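Local coordinates for protein kojibiose phosphorylase (PDB 6W0P) that belongs to glycoside hydrolase family 65, with an N-terminal beta-rich domain, a helical central catalytic domain and a C-terminal domain, at residues Met373-Thr378 against Val398-Gly403. Numbering follows the deposited sequence.
Sequences MFRYNT and VATRNG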
ATOM      1  N   MET A 373     -18.828  20.967 -16.797  1.00 34.56           N
ATOM      2  CA  MET A 373     -19.647  21.516 -15.675  1.00 34.38           C
ATOM      3  C   MET A 373     -19.663  20.491 -14.543  1.00 33.81           C
ATOM      4  O   MET A 373     -19.674  20.887 -13.338  1.00 33.20           O
ATOM      5  CB  MET A 373     -21.090  21.819 -16.097  1.00 34.74           C
ATOM      6  CG  MET A 373     -21.246  23.059 -16.968  1.00 35.37           C
ATOM      7  SD  MET A 373     -20.419  24.523 -16.368  1.00 36.09           S
ATOM      8  CE  MET A 373     -21.200  24.716 -14.770  1.00 36.34           C
ATOM      9  N   PHE A 374     -19.615  19.209 -14.893  1.00 33.03           N
ATOM     10  CA  PHE A 374     -19.485  18.165 -13.855  1.00 33.01           C
ATOM     11  C   PHE A 374     -18.300  18.542 -12.965  1.00 32.89           C
ATOM     12  O   PHE A 374     -18.428  18.385 -11.738  1.00 33.67           O
ATOM     13  CB  PHE A 374     -19.317  16.758 -14.425  1.00 32.80           C
ATOM     14  CG  PHE A 374     -18.699  15.828 -13.415  1.00 33.15           C
ATOM     15  CD1 PHE A 374     -19.411  15.414 -12.300  1.00 33.46           C
ATOM     16  CD2 PHE A 374     -17.382  15.430 -13.539  1.00 33.29           C
ATOM     17  CE1 PHE A 374     -18.839  14.570 -11.362  1.00 33.68           C
ATOM     18  CE2 PHE A 374     -16.804  14.600 -12.593  1.00 33.91           C
ATOM     19  CZ  PHE A 374     -17.535  14.171 -11.505  1.00 33.78           C
ATOM     20  N   ARG A 375     -17.187  18.976 -13.567  1.00 32.50           N
ATOM     21  CA  ARG A 375     -15.933  19.325 -12.842  1.00 33.25           C
ATOM     22  C   ARG A 375     -16.106  20.660 -12.111  1.00 33.99           C
ATOM     23  O   ARG A 375     -15.592  20.791 -11.005  1.00 34.03           O
ATOM     24  CB  ARG A 375     -14.737  19.368 -13.797  1.00 33.10           C
ATOM     25  CG  ARG A 375     -14.447  18.032 -14.465  1.00 32.93           C
ATOM     26  CD  ARG A 375     -14.106  16.903 -13.495  1.00 33.03           C
ATOM     27  NE  ARG A 375     -13.487  15.774 -14.194  1.00 32.90           N
ATOM     28  CZ  ARG A 375     -12.972  14.691 -13.626  1.00 32.33           C
ATOM     29  NH1 ARG A 375     -12.986  14.542 -12.315  1.00 32.30           N
ATOM     30  NH2 ARG A 375     -12.438  13.746 -14.381  1.00 32.51           N
ATOM     31  N   TYR A 376     -16.768  21.637 -12.717  1.00 35.37           N
ATOM     32  CA  TYR A 376     -17.051  22.921 -12.037  1.00 36.93           C
ATOM     33  C   TYR A 376     -17.847  22.605 -10.771  1.00 36.44           C
ATOM     34  O   TYR A 376     -17.541  23.156  -9.710  1.00 37.13           O
ATOM     35  CB  TYR A 376     -17.795  23.932 -12.915  1.00 38.88           C
ATOM     36  CG  TYR A 376     -18.008  25.213 -12.157  1.00 41.28           C
ATOM     37  CD1 TYR A 376     -16.985  26.135 -12.010  1.00 42.14           C
ATOM     38  CD2 TYR A 376     -19.176  25.415 -11.438  1.00 43.05           C
ATOM     39  CE1 TYR A 376     -17.145  27.268 -11.227  1.00 44.60           C
ATOM     40  CE2 TYR A 376     -19.355  26.542 -10.651  1.00 44.68           C
ATOM     41  CZ  TYR A 376     -18.336  27.469 -10.539  1.00 45.89           C
ATOM     42  OH  TYR A 376     -18.541  28.570  -9.760  1.00 47.73           O
ATOM     43  N   ASN A 377     -18.808  21.690 -10.866  1.00 35.60           N
ATOM     44  CA  ASN A 377     -19.767  21.427  -9.766  1.00 35.33           C
ATOM     45  C   ASN A 377     -19.126  20.514  -8.716  1.00 35.69           C
ATOM     46  O   ASN A 377     -19.810  20.247  -7.717  1.00 35.50           O
ATOM     47  CB  ASN A 377     -21.101  20.900 -10.299  1.00 34.89           C
ATOM     48  CG  ASN A 377     -21.890  21.953 -11.047  1.00 35.16           C
ATOM     49  OD1 ASN A 377     -21.973  23.099 -10.606  1.00 36.45           O
ATOM     50  ND2 ASN A 377     -22.479  21.582 -12.172  1.00 34.91           N
ATOM     51  N   THR A 378     -17.894  20.035  -8.938  1.00 35.63           N
ATOM     52  CA  THR A 378     -17.113  19.225  -7.960  1.00 35.81           C
ATOM     53  C   THR A 378     -15.816  19.968  -7.621  1.00 36.06           C
ATOM     54  O   THR A 378     -14.888  19.314  -7.113  1.00 35.60           O
ATOM     55  CB  THR A 378     -16.827  17.802  -8.472  1.00 35.22           C
ATOM     56  OG1 THR A 378     -16.419  17.854  -9.844  1.00 34.58           O
ATOM     57  CG2 THR A 378     -18.033  16.905  -8.320  1.00 35.23           C
ATOM     58  N   VAL A 398      -8.030  11.255  -9.299  1.00 29.48           N
ATOM     59  CA  VAL A 398      -7.759  10.141 -10.255  1.00 29.38           C
ATOM     60  C   VAL A 398      -9.083   9.450 -10.590  1.00 29.67           C
ATOM     61  O   VAL A 398      -9.408   9.284 -11.784  1.00 28.82           O
ATOM     62  CB  VAL A 398      -6.737   9.150  -9.672  1.00 29.03           C
ATOM     63  CG1 VAL A 398      -6.610   7.910 -10.530  1.00 28.82           C
ATOM     64  CG2 VAL A 398      -5.382   9.807  -9.482  1.00 29.55           C
ATOM     65  N   ALA A 399      -9.825   9.043  -9.563  1.00 30.60           N
ATOM     66  CA  ALA A 399     -11.094   8.308  -9.725  1.00 31.19           C
ATOM     67  C   ALA A 399     -12.145   8.897  -8.789  1.00 31.92           C
ATOM     68  O   ALA A 399     -11.856   9.016  -7.579  1.00 31.79           O
ATOM     69  CB  ALA A 399     -10.861   6.846  -9.455  1.00 31.79           C
ATOM     70  N   THR A 400     -13.329   9.215  -9.329  1.00 32.04           N
ATOM     71  CA  THR A 400     -14.444   9.807  -8.548  1.00 32.49           C
ATOM     72  C   THR A 400     -15.772   9.670  -9.295  1.00 31.92           C
ATOM     73  O   THR A 400     -15.745   9.621 -10.570  1.00 31.69           O
ATOM     74  CB  THR A 400     -14.141  11.278  -8.242  1.00 33.50           C
ATOM     75  OG1 THR A 400     -14.997  11.688  -7.184  1.00 33.85           O
ATOM     76  CG2 THR A 400     -14.330  12.194  -9.433  1.00 34.04           C
ATOM     77  N   ARG A 401     -16.872   9.586  -8.534  1.00 30.65           N
ATOM     78  CA  ARG A 401     -18.193  10.056  -9.003  1.00 30.60           C
ATOM     79  C   ARG A 401     -18.618  11.331  -8.262  1.00 30.72           C
ATOM     80  O   ARG A 401     -19.170  12.219  -8.932  1.00 30.41           O
ATOM     81  CB  ARG A 401     -19.265   8.968  -8.910  1.00 30.60           C
ATOM     82  CG  ARG A 401     -20.597   9.377  -9.535  1.00 30.38           C
ATOM     83  CD  ARG A 401     -20.515   9.737 -11.010  1.00 30.61           C
ATOM     84  NE  ARG A 401     -21.723  10.408 -11.467  1.00 30.67           N
ATOM     85  CZ  ARG A 401     -22.039  11.670 -11.181  1.00 31.21           C
ATOM     86  NH1 ARG A 401     -21.231  12.430 -10.462  1.00 31.56           N
ATOM     87  NH2 ARG A 401     -23.178  12.175 -11.612  1.00 31.71           N
ATOM     88  N   ASN A 402     -18.377  11.459  -6.955  1.00 31.35           N
ATOM     89  CA  ASN A 402     -18.979  12.575  -6.165  1.00 32.60           C
ATOM     90  C   ASN A 402     -18.016  13.768  -6.079  1.00 33.48           C
ATOM     91  O   ASN A 402     -18.436  14.794  -5.524  1.00 34.46           O
ATOM     92  CB  ASN A 402     -19.494  12.128  -4.795  1.00 32.76           C
ATOM     93  CG  ASN A 402     -18.403  11.967  -3.759  1.00 33.69           C
ATOM     94  OD1 ASN A 402     -17.222  11.998  -4.120  1.00 34.09           O
ATOM     95  ND2 ASN A 402     -18.788  11.766  -2.492  1.00 33.14           N
ATOM     96  N   GLY A 403     -16.809  13.658  -6.653  1.00 33.74           N
ATOM     97  CA  GLY A 403     -15.784  14.718  -6.673  1.00 33.34           C
ATOM     98  C   GLY A 403     -14.641  14.431  -5.709  1.00 33.36           C
ATOM     99  O   GLY A 403     -13.541  15.035  -5.863  1.00 33.76           O
TER
HETATM  100  O   HOH W   1     -13.396  16.973  -7.753  1.00 32.76           O
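Phe374 and Arg401 make the main side-chain contact between the end of helix 365-376 and the loop 398-403. CG of Phe374 is anti to the backbone N (chi1 159°), and the ring beyond it meets the loop, with CE1 3.3 Å from Arg401 NH1. Ring and guanidinium planes are nearly perpendicular, 87° apart, and the ring also meets the loop backbone, CE1 lying 3.4 Å from Arg401 O. The guanidinium is held from elsewhere, NE by Asn61 and NH2 by the carbonyl of Thr331. Thr400 CG2 sits at the ring edge and also lies 4.0 Å from Arg375 NH1; Arg375 is itself salt-bridged to Glu353.

Further along, Thr378 CG2 rests 3.5 Å from Gly403 CA. At phi 106° a CB would press on the carbonyl O of Asn402, which alone favours glycine.

Hydrogen bonds set these groups within each segment. Thr378 OG1 donates to Phe374 O (2.8 Å) and lies over the centre of the phenyl ring, whereas Thr400 OG1 accepts from Gly403 N in an ST motif and pairs with Lys404 O.

A water donates to both Thr378 O and Gly403 O, the one polar bridge between the segments. The helix end and the loop of the catalytic domain are therefore joined by buried van der Waals packing plus this water, while NE and NH2 of both arginines bond outside the segments and NH1 of each packs across.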